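Local atomic coordinates of hydrolase family protein (Deinococcus radiodurans R1, PDB entry 3CNH), a protein that probably acts as a phosphatase, as a member of the haloacid dehalogenase-like hydrolase superfamily. Residues A6-I11 and E159-V164; R101-S106 and F127-F132; M140-A145 and L168-A173. One frame throughout, in Å; residues are numbered along the deposited sequence. Where two conformers were deposited one is given.

Interaction 1: A6-I11 and E159-V164; sequences ALFWDI and EEAVMV. With NA (sodium ion), chain C; PO4 (phosphate ion), chain D.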
loop_
_atom_site.group_PDB
_atom_site.type_symbol
_atom_site.label_atom_id
_atom_site.label_comp_id
_atom_site.label_asym_id
_atom_site.label_seq_id
_atom_site.Cartn_x
_atom_site.Cartn_y
_atom_site.Cartn_z
ATOM N N ALA A 6 13.546 7.280 10.986
ATOM C CA ALA A 6 12.928 6.820 9.750
ATOM C C ALA A 6 11.418 6.805 9.860
ATOM O O ALA A 6 10.897 6.502 10.910
ATOM C CB ALA A 6 13.393 5.427 9.439
ATOM N N LEU A 7 10.757 7.174 8.763
ATOM C CA LEU A 7 9.287 7.038 8.636
ATOM C C LEU A 7 8.975 5.983 7.598
ATOM O O LEU A 7 9.612 5.882 6.545
ATOM C CB LEU A 7 8.593 8.348 8.238
ATOM C CG LEU A 7 8.594 9.504 9.234
ATOM C CD1 LEU A 7 9.893 10.185 9.095
ATOM C CD2 LEU A 7 7.419 10.435 8.895
ATOM N N PHE A 8 8.005 5.149 7.958
ATOM C CA PHE A 8 7.488 4.083 7.114
ATOM C C PHE A 8 6.044 4.427 6.781
ATOM O O PHE A 8 5.220 4.676 7.663
ATOM C CB PHE A 8 7.539 2.750 7.858
ATOM C CG PHE A 8 8.935 2.246 8.113
ATOM C CD1 PHE A 8 9.676 2.727 9.184
ATOM C CD2 PHE A 8 9.508 1.299 7.290
ATOM C CE1 PHE A 8 10.974 2.273 9.417
ATOM C CE2 PHE A 8 10.810 0.866 7.515
ATOM C CZ PHE A 8 11.523 1.341 8.574
ATOM N N TRP A 9 5.761 4.421 5.484
ATOM C CA TRP A 9 4.471 4.849 4.962
ATOM C C TRP A 9 3.690 3.776 4.224
ATOM O O TRP A 9 4.153 3.127 3.308
ATOM C CB TRP A 9 4.629 6.021 3.967
ATOM C CG TRP A 9 5.106 7.312 4.521
ATOM C CD1 TRP A 9 6.393 7.646 4.858
ATOM C CD2 TRP A 9 4.307 8.466 4.810
ATOM N NE1 TRP A 9 6.432 8.918 5.371
ATOM C CE2 TRP A 9 5.169 9.451 5.346
ATOM C CE3 TRP A 9 2.948 8.750 4.708
ATOM C CZ2 TRP A 9 4.710 10.710 5.726
ATOM C CZ3 TRP A 9 2.504 9.984 5.067
ATOM C CH2 TRP A 9 3.376 10.946 5.600
ATOM N N ASP A 10 2.477 3.638 4.684
ATOM C CA ASP A 10 1.426 2.904 3.962
ATOM C C ASP A 10 1.196 3.775 2.716
ATOM O O ASP A 10 1.389 5.018 2.749
ATOM C CB ASP A 10 0.218 2.876 4.900
ATOM C CG ASP A 10 -0.975 2.229 4.372
ATOM O OD1 ASP A 10 -0.866 1.320 3.560
ATOM O OD2 ASP A 10 -2.088 2.625 4.885
ATOM N N ILE A 11 0.798 3.141 1.619
ATOM C CA ILE A 11 0.495 3.912 0.394
ATOM C C ILE A 11 -1.020 4.051 0.220
ATOM O O ILE A 11 -1.575 5.131 0.287
ATOM C CB ILE A 11 1.169 3.362 -0.837
ATOM C CG1 ILE A 11 2.697 3.356 -0.618
ATOM C CG2 ILE A 11 0.809 4.192 -2.091
ATOM C CD1 ILE A 11 3.512 2.808 -1.790
ATOM N N GLU A 159 12.192 2.033 18.188
ATOM C CA GLU A 159 11.832 3.319 18.824
ATOM C C GLU A 159 12.297 4.527 18.051
ATOM O O GLU A 159 11.951 5.666 18.378
ATOM C CB GLU A 159 12.310 3.383 20.267
ATOM C CG GLU A 159 11.547 2.392 21.098
ATOM C CD GLU A 159 11.938 2.416 22.560
ATOM O OE1 GLU A 159 12.808 3.211 22.942
ATOM O OE2 GLU A 159 11.353 1.652 23.321
ATOM N N GLU A 160 13.062 4.254 17.010
ATOM C CA GLU A 160 13.587 5.308 16.133
ATOM C C GLU A 160 12.768 5.415 14.864
ATOM O O GLU A 160 13.132 6.122 13.922
ATOM C CB GLU A 160 15.019 4.977 15.701
ATOM C CG GLU A 160 16.045 5.030 16.809
ATOM C CD GLU A 160 17.428 4.586 16.338
ATOM O OE1 GLU A 160 17.579 3.702 15.429
ATOM O OE2 GLU A 160 18.375 5.144 16.901
ATOM N N ALA A 161 11.696 4.648 14.837
ATOM C CA ALA A 161 10.840 4.595 13.648
ATOM C C ALA A 161 9.395 4.930 13.934
ATOM O O ALA A 161 8.877 4.695 15.024
ATOM C CB ALA A 161 10.888 3.178 13.032
ATOM N N VAL A 162 8.758 5.492 12.914
ATOM C CA VAL A 162 7.315 5.753 12.957
ATOM C C VAL A 162 6.644 5.170 11.727
ATOM O O VAL A 162 7.083 5.412 10.617
ATOM C CB VAL A 162 6.970 7.256 12.989
ATOM C CG1 VAL A 162 5.465 7.459 13.205
ATOM C CG2 VAL A 162 7.758 7.985 14.089
HETATM N N MSE A 163 5.595 4.393 11.974
HETATM C CA MSE A 163 4.700 3.831 10.958
HETATM C C MSE A 163 3.448 4.695 10.821
HETATM O O MSE A 163 2.820 5.088 11.816
HETATM C CB MSE A 163 4.240 2.423 11.358
HETATM C CG MSE A 163 3.232 1.777 10.431
HETATM SE SE MSE A 163 4.149 1.231 8.800
HETATM C CE MSE A 163 2.541 1.059 7.611
ATOM N N VAL A 164 3.108 4.996 9.563
ATOM C CA VAL A 164 1.914 5.751 9.219
ATOM C C VAL A 164 0.993 4.851 8.387
ATOM O O VAL A 164 1.367 4.408 7.293
ATOM C CB VAL A 164 2.243 7.012 8.401
ATOM C CG1 VAL A 164 0.961 7.740 8.014
ATOM C CG2 VAL A 164 3.249 7.970 9.174
HETATM NA NA NA C . -3.945 1.481 3.933
HETATM P P PO4 D . -1.446 -0.552 1.370
HETATM O O1 PO4 D . -0.692 -1.347 2.334
HETATM O O2 PO4 D . -2.560 0.213 2.094
HETATM O O3 PO4 D . -0.621 0.326 0.417
HETATM O O4 PO4 D . -2.267 -1.432 0.428
HETATM O O HOH W 1 -6.010 1.019 2.941
HETATM O O HOH W 2 -3.766 -0.205 5.417
#

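Interaction 2: R101-S106 and F127-F132; sequences RYRMYS and FLLAFF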
loop_
_atom_site.group_PDB
_atom_site.type_symbol
_atom_site.label_atom_id
_atom_site.label_comp_id
_atom_site.label_asym_id
_atom_site.label_seq_id
_atom_site.Cartn_x
_atom_site.Cartn_y
_atom_site.Cartn_z
ATOM N N ARG A 101 13.600 16.162 4.633
ATOM C CA ARG A 101 14.297 16.212 5.931
ATOM C C ARG A 101 14.468 14.890 6.642
ATOM O O ARG A 101 15.213 14.798 7.620
ATOM C CB ARG A 101 13.568 17.196 6.858
ATOM C CG ARG A 101 13.600 18.667 6.370
ATOM C CD ARG A 101 12.883 19.638 7.314
ATOM N NE ARG A 101 11.435 19.466 7.408
ATOM C CZ ARG A 101 10.569 19.745 6.435
ATOM N NH1 ARG A 101 10.990 20.218 5.277
ATOM N NH2 ARG A 101 9.270 19.565 6.620
ATOM N N TYR A 102 13.747 13.889 6.151
ATOM C CA TYR A 102 13.767 12.563 6.758
ATOM C C TYR A 102 13.922 11.483 5.762
ATOM O O TYR A 102 13.460 11.578 4.614
ATOM C CB TYR A 102 12.448 12.302 7.552
ATOM C CG TYR A 102 12.279 13.244 8.714
ATOM C CD1 TYR A 102 11.709 14.486 8.536
ATOM C CD2 TYR A 102 12.741 12.918 9.976
ATOM C CE1 TYR A 102 11.605 15.377 9.567
ATOM C CE2 TYR A 102 12.643 13.823 11.013
ATOM C CZ TYR A 102 12.073 15.046 10.808
ATOM O OH TYR A 102 11.967 16.000 11.820
ATOM N N ARG A 103 14.569 10.418 6.222
ATOM C CA ARG A 103 14.610 9.170 5.459
ATOM C C ARG A 103 13.264 8.499 5.642
ATOM O O ARG A 103 12.785 8.292 6.753
ATOM C CB ARG A 103 15.694 8.238 5.969
ATOM C CG ARG A 103 17.112 8.718 5.692
ATOM C CD ARG A 103 18.102 7.714 6.209
ATOM N NE ARG A 103 19.464 8.151 5.927
ATOM C CZ ARG A 103 20.525 7.423 6.247
ATOM N NH1 ARG A 103 20.356 6.249 6.814
ATOM N NH2 ARG A 103 21.734 7.866 5.971
HETATM N N MSE A 104 12.667 8.154 4.518
HETATM C CA MSE A 104 11.340 7.560 4.509
HETATM C C MSE A 104 11.259 6.413 3.524
HETATM O O MSE A 104 11.914 6.395 2.488
HETATM C CB MSE A 104 10.291 8.642 4.205
HETATM C CG MSE A 104 10.525 9.909 4.996
HETATM SE SE MSE A 104 9.026 11.154 5.009
HETATM C CE MSE A 104 8.586 10.987 3.126
ATOM N N TYR A 105 10.396 5.469 3.858
ATOM C CA TYR A 105 10.258 4.220 3.108
ATOM C C TYR A 105 8.794 3.814 3.072
ATOM O O TYR A 105 8.022 4.223 3.930
ATOM C CB TYR A 105 11.032 3.104 3.848
ATOM C CG TYR A 105 12.452 3.460 4.225
ATOM C CD1 TYR A 105 12.732 4.119 5.400
ATOM C CD2 TYR A 105 13.508 3.150 3.394
ATOM C CE1 TYR A 105 14.040 4.490 5.716
ATOM C CE2 TYR A 105 14.808 3.471 3.706
ATOM C CZ TYR A 105 15.082 4.148 4.880
ATOM O OH TYR A 105 16.390 4.507 5.197
ATOM N N SER A 106 8.406 3.056 2.052
ATOM C CA SER A 106 7.044 2.479 2.089
ATOM C C SER A 106 7.100 1.190 2.858
ATOM O O SER A 106 8.120 0.478 2.895
ATOM C CB SER A 106 6.409 2.220 0.700
ATOM O OG SER A 106 6.825 0.979 0.144
ATOM N N PHE A 127 10.380 10.779 -2.884
ATOM C CA PHE A 127 10.436 11.012 -1.430
ATOM C C PHE A 127 10.518 9.754 -0.564
ATOM O O PHE A 127 10.755 9.847 0.645
ATOM C CB PHE A 127 9.306 11.945 -0.975
ATOM C CG PHE A 127 7.924 11.414 -1.242
ATOM C CD1 PHE A 127 7.280 10.638 -0.313
ATOM C CD2 PHE A 127 7.264 11.719 -2.421
ATOM C CE1 PHE A 127 5.999 10.155 -0.563
ATOM C CE2 PHE A 127 5.997 11.254 -2.668
ATOM C CZ PHE A 127 5.361 10.464 -1.740
ATOM N N LEU A 128 10.345 8.591 -1.189
ATOM C CA LEU A 128 10.499 7.315 -0.503
ATOM C C LEU A 128 11.735 6.650 -1.105
ATOM O O LEU A 128 11.830 6.439 -2.326
ATOM C CB LEU A 128 9.262 6.411 -0.617
ATOM C CG LEU A 128 7.963 7.039 -0.105
ATOM C CD1 LEU A 128 6.738 6.126 -0.357
ATOM C CD2 LEU A 128 8.129 7.454 1.374
ATOM N N LEU A 129 12.627 6.238 -0.211
ATOM C CA LEU A 129 13.959 5.718 -0.564
ATOM C C LEU A 129 13.953 4.252 -0.952
ATOM O O LEU A 129 14.831 3.770 -1.637
ATOM C CB LEU A 129 14.958 5.991 0.580
ATOM C CG LEU A 129 15.027 7.452 1.036
ATOM C CD1 LEU A 129 15.895 7.492 2.263
ATOM C CD2 LEU A 129 15.529 8.379 -0.092
ATOM N N ALA A 130 12.967 3.534 -0.452
ATOM C CA ALA A 130 12.795 2.124 -0.776
ATOM C C ALA A 130 11.360 1.759 -0.507
ATOM O O ALA A 130 10.668 2.433 0.257
ATOM C CB ALA A 130 13.751 1.210 -0.031
ATOM N N PHE A 131 10.951 0.679 -1.127
ATOM C CA PHE A 131 9.574 0.253 -1.087
ATOM C C PHE A 131 9.483 -1.164 -0.547
ATOM O O PHE A 131 9.690 -2.116 -1.277
ATOM C CB PHE A 131 8.949 0.344 -2.481
ATOM C CG PHE A 131 8.788 1.763 -2.964
ATOM C CD1 PHE A 131 9.853 2.438 -3.525
ATOM C CD2 PHE A 131 7.582 2.418 -2.789
ATOM C CE1 PHE A 131 9.712 3.751 -3.933
ATOM C CE2 PHE A 131 7.411 3.729 -3.183
ATOM C CZ PHE A 131 8.500 4.425 -3.727
ATOM N N PHE A 132 9.180 -1.260 0.742
ATOM C CA PHE A 132 9.088 -2.560 1.429
ATOM C C PHE A 132 7.664 -3.053 1.244
ATOM O O PHE A 132 6.798 -2.924 2.097
ATOM C CB PHE A 132 9.502 -2.418 2.897
ATOM C CG PHE A 132 10.866 -1.808 3.065
ATOM C CD1 PHE A 132 11.921 -2.192 2.282
ATOM C CD2 PHE A 132 11.075 -0.844 4.028
ATOM C CE1 PHE A 132 13.196 -1.604 2.438
ATOM C CE2 PHE A 132 12.362 -0.265 4.205
ATOM C CZ PHE A 132 13.403 -0.631 3.390
HETATM O O HOH W 3 13.145 10.064 2.243
#

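Interaction 3: M140-A145 and L168-A173; sequences MKPNPA and LQNVQA. With PO4 (phosphate ion), chain D.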
loop_
_atom_site.group_PDB
_atom_site.type_symbol
_atom_site.label_atom_id
_atom_site.label_comp_id
_atom_site.label_asym_id
_atom_site.label_seq_id
_atom_site.Cartn_x
_atom_site.Cartn_y
_atom_site.Cartn_z
HETATM N N MSE A 140 3.156 -9.761 4.455
HETATM C CA MSE A 140 2.228 -8.631 4.364
HETATM C C MSE A 140 1.832 -8.109 5.743
HETATM O O MSE A 140 1.813 -8.838 6.725
HETATM C CB MSE A 140 0.950 -9.047 3.601
HETATM C CG MSE A 140 0.136 -9.964 4.414
HETATM SE SE MSE A 140 -1.593 -10.384 3.547
HETATM C CE MSE A 140 -0.919 -11.324 2.330
ATOM N N LYS A 141 1.566 -6.816 5.817
ATOM C CA LYS A 141 0.942 -6.271 7.002
ATOM C C LYS A 141 -0.364 -7.047 7.132
ATOM O O LYS A 141 -0.989 -7.366 6.118
ATOM C CB LYS A 141 0.649 -4.778 6.818
ATOM C CG LYS A 141 1.856 -3.919 6.681
ATOM C CD LYS A 141 1.474 -2.425 6.556
ATOM C CE LYS A 141 0.702 -2.156 5.334
ATOM N NZ LYS A 141 0.500 -0.719 5.024
ATOM N N PRO A 142 -0.852 -7.261 8.350
ATOM C CA PRO A 142 -0.385 -6.772 9.643
ATOM C C PRO A 142 0.543 -7.742 10.375
ATOM O O PRO A 142 0.676 -7.697 11.593
ATOM C CB PRO A 142 -1.701 -6.657 10.427
ATOM C CG PRO A 142 -2.455 -7.831 9.973
ATOM C CD PRO A 142 -2.147 -7.949 8.482
ATOM N N ASN A 143 1.136 -8.650 9.623
ATOM C CA ASN A 143 2.083 -9.629 10.209
ATOM C C ASN A 143 3.203 -8.916 10.958
ATOM O O ASN A 143 3.875 -8.044 10.395
ATOM C CB ASN A 143 2.677 -10.510 9.122
ATOM C CG ASN A 143 3.465 -11.693 9.666
ATOM O OD1 ASN A 143 3.864 -11.729 10.839
ATOM N ND2 ASN A 143 3.731 -12.661 8.793
ATOM N N PRO A 144 3.382 -9.223 12.247
ATOM C CA PRO A 144 4.488 -8.566 12.942
ATOM C C PRO A 144 5.818 -8.708 12.185
ATOM O O PRO A 144 6.670 -7.827 12.244
ATOM C CB PRO A 144 4.542 -9.309 14.280
ATOM C CG PRO A 144 3.111 -9.793 14.477
ATOM C CD PRO A 144 2.603 -10.114 13.120
ATOM N N ALA A 145 5.973 -9.835 11.484
ATOM C CA ALA A 145 7.226 -10.079 10.731
ATOM C C ALA A 145 7.476 -9.015 9.658
ATOM O O ALA A 145 8.629 -8.726 9.304
ATOM C CB ALA A 145 7.214 -11.469 10.081
ATOM N N LEU A 168 -6.199 0.990 12.028
ATOM C CA LEU A 168 -5.841 0.834 13.432
ATOM C C LEU A 168 -5.125 -0.498 13.674
ATOM O O LEU A 168 -4.166 -0.545 14.417
ATOM C CB LEU A 168 -7.051 0.927 14.334
ATOM C CG LEU A 168 -6.777 0.779 15.827
ATOM C CD1 LEU A 168 -5.887 1.897 16.387
ATOM C CD2 LEU A 168 -8.141 0.714 16.520
ATOM N N GLN A 169 -5.618 -1.569 13.064
ATOM C CA GLN A 169 -4.969 -2.878 13.274
ATOM C C GLN A 169 -3.490 -2.839 12.898
ATOM O O GLN A 169 -2.631 -3.454 13.571
ATOM C CB GLN A 169 -5.700 -3.974 12.494
ATOM C CG GLN A 169 -5.180 -5.398 12.707
ATOM C CD GLN A 169 -6.044 -6.418 11.947
ATOM O OE1 GLN A 169 -7.045 -6.028 11.327
ATOM N NE2 GLN A 169 -5.663 -7.704 11.967
ATOM N N ASN A 170 -3.179 -2.093 11.841
ATOM C CA ASN A 170 -1.780 -1.960 11.363
ATOM C C ASN A 170 -0.960 -1.076 12.303
ATOM O O ASN A 170 0.214 -1.340 12.576
ATOM C CB ASN A 170 -1.694 -1.487 9.924
ATOM C CG ASN A 170 -1.982 -2.593 8.942
ATOM O OD1 ASN A 170 -1.640 -3.731 9.207
ATOM N ND2 ASN A 170 -2.519 -2.261 7.795
ATOM N N VAL A 171 -1.592 -0.020 12.805
ATOM C CA VAL A 171 -0.944 0.869 13.763
ATOM C C VAL A 171 -0.588 0.111 15.038
ATOM O O VAL A 171 0.541 0.190 15.591
ATOM C CB VAL A 171 -1.840 2.118 14.068
ATOM C CG1 VAL A 171 -1.324 2.898 15.275
ATOM C CG2 VAL A 171 -1.950 2.968 12.790
ATOM N N GLN A 172 -1.553 -0.673 15.483
ATOM C CA GLN A 172 -1.369 -1.459 16.697
ATOM C C GLN A 172 -0.278 -2.516 16.534
ATOM O O GLN A 172 0.504 -2.763 17.439
ATOM C CB GLN A 172 -2.692 -2.046 17.198
ATOM C CG GLN A 172 -3.692 -0.995 17.661
ATOM C CD GLN A 172 -5.040 -1.559 17.982
ATOM O OE1 GLN A 172 -5.484 -2.504 17.340
ATOM N NE2 GLN A 172 -5.718 -0.975 18.964
ATOM N N ALA A 173 -0.234 -3.169 15.377
ATOM C CA ALA A 173 0.779 -4.211 15.113
ATOM C C ALA A 173 2.181 -3.622 15.104
ATOM O O ALA A 173 3.115 -4.194 15.633
ATOM C CB ALA A 173 0.484 -4.959 13.775
HETATM P P PO4 D . -1.446 -0.552 1.370
HETATM O O1 PO4 D . -0.692 -1.347 2.334
HETATM O O2 PO4 D . -2.560 0.213 2.094
HETATM O O3 PO4 D . -0.621 0.326 0.417
HETATM O O4 PO4 D . -2.267 -1.432 0.428
#

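Interaction 1: A6-I11 and E159-V164
Val164 and Trp9 lie side by side on adjacent parallel strands, their side chains pointing the same way. Val164 CB stands 4.1 Å above one face of the Trp9 indole, offset toward its rim. With CG1 anti to the backbone N (chi1 178°), that methyl meets the benzene part of the indole, 4.0 Å from Trp9 CE3. A beta-branched valine suits the strand, while the indole broadens the apolar face shared with Leu7 and Val162, which Leu190 and Leu194 of helix 187-196 cover.

Phe8 works on the other face, with Ala6, Ala161 and Met163. Its CG is anti to the carbonyl carbon and beside the backbone N, and the ring brings CE1 to 3.7 Å from Ala161 CB, where a small side chain leaves room for it. The ring's edge is turned to Val162 O, and Met163, a selenomethionine, sets its SE 3.8 Å from Phe8 CB. Leu151 and Ala154 of helix 144-154 complete this packing.

Between the faces the backbones bond in the alternating way of parallel strands, only 19° apart. Phe8 uses both its polar atoms: its N gives a nearly straight bond to Val162 O at 2.8 Å, and its O accepts from Val164 N at 2.9 Å. Ala6 pairs likewise with Glu160 and Val162. The last rung, Asp10 N to Val164 O at 2.9 Å, fixes the residue just past the strand end. Asp10 OD2 binds the sodium ion at 2.4 Å, alongside a phosphate oxygen, two waters, Gly12 O and Asp166, while OD1 makes a salt bridge with Lys141. An acidic group at the carboxyl end of the central strand, facing metal and phosphate, is typical of the active site of the haloacid dehalogenase-like fold.

Interaction 2: R101-S106 and F127-F132
The beta-alpha-beta unit of strand 103-108, helix 112-122 and strand 131-133 closes where Met104, Tyr105 and Ser106 meet residues 127-132. Met104 O accepts from Leu129 N at 2.8 Å in an almost perfectly straight bond (179°). Ser106 then takes over the pairing: its N donates to Ala130 O at 3.0 Å, and its O accepts from Phe132 N, which stands 50° out of the carbonyl plane. The small Ser106 side chain lets Phe131 come close, with OG 3.1 Å from Phe131 CA, while OG is hydrogen-bonded to Asn108.

Tyr105 and Phe132 run side by side. Their planes are near parallel (16°) but slid apart with little overlap, and Phe132 CE2 lies 3.6 Å from Tyr105 CB. An alanine in place of Phe132 would probably open a gap beside Tyr105, leaving its ring freer to shift, although the backbone bond to Ser106 could persist. Elsewhere Met104, a selenomethionine with a flexible chain bent at chi3, brings CE to the edge of the Phe127 ring, 3.7 Å from CD1, and Leu128 CD2 packs 3.8 Å from Met104 CB.

A water donates to Tyr102 O and Phe127 O and weakly accepts from Met104 N, linking the two segments where they diverge. Short, parallel pairing at the edge of the sheet, after a helical crossover, is typical of the Rossmann-like core of haloacid dehalogenase-like proteins.

Interaction 3: M140-A145 and L168-A173
A cis peptide bond joins Lys141 to Pro142, and this bend lies against Asn170 and Ala173 with no hydrogen bond crossing between the two segments. Proline is the residue that most readily accepts the cis form. Its ring turns a C-H group to a carboxamide, with Asn170 OD1 3.2 Å from Pro142 CB; the same oxygen lies 3.5 Å from Lys141 CB. The bend thus rests on the oxygen of Asn170, whose ND2 makes a weak hydrogen bond with Asp165.

Lys141 crosses the Asn170 side chain at about a right angle. Its chain is extended at first and then bends at chi3 (-64°), which turns CE aside; NZ ends 3.0 Å from phosphate O1, to which it donates. The same nitrogen forms a salt bridge with Asp165 and a hydrogen bond with Leu107 O, so several acceptors fix its position. A lysine suits this place because its long apolar stem can pass Asn170 while its charged end reaches the carboxylates of Asp10 and Asp165, with the bound phosphate beside them. A lysine beside the phosphate site is consistent with the one conserved in haloacid dehalogenase-like enzymes.

Farther along, Ala173 CB lies 3.5 Å from Pro142 O, and its smallness lets the helix come near. Gln169, extended beyond CG, carries NE2 obliquely over to Pro142 CG at 3.8 Å. The bend is also braced from within, by Asn143 N to Met140 O at 3.0 Å. Asn143 then serves as N-cap, its OD1 accepting from Ala145 N at 2.9 Å.

Helix 144-154 starts here, and its Tyr147 packs on both Lys141 and Ala173. Helix 168-176, which follows strand 161-165, lays Val171 on Ala181 and Gln183 of the outermost strand 180-183.

In the fold
Interactions 1 and 2 belong to one parallel sheet: strand 6-9 bonds to strand 161-165 in the first and, on its other edge, to strand 103-108, which the second joins to the outermost strand 131-133. Interaction 1 is wholly buried, a regular ladder between apolar faces; interaction 2 is partly buried, with fewer backbone bonds, a bridging water and an aromatic pair whose rings barely overlap. Interaction 3 lies outside the sheet and joins a bend to a helix by van der Waals contacts alone. It meets interaction 1 at the phosphate, where Lys141 NZ and Asp10 OD1 are 2.9 Å apart, whereas interactions 2 and 3 do not touch.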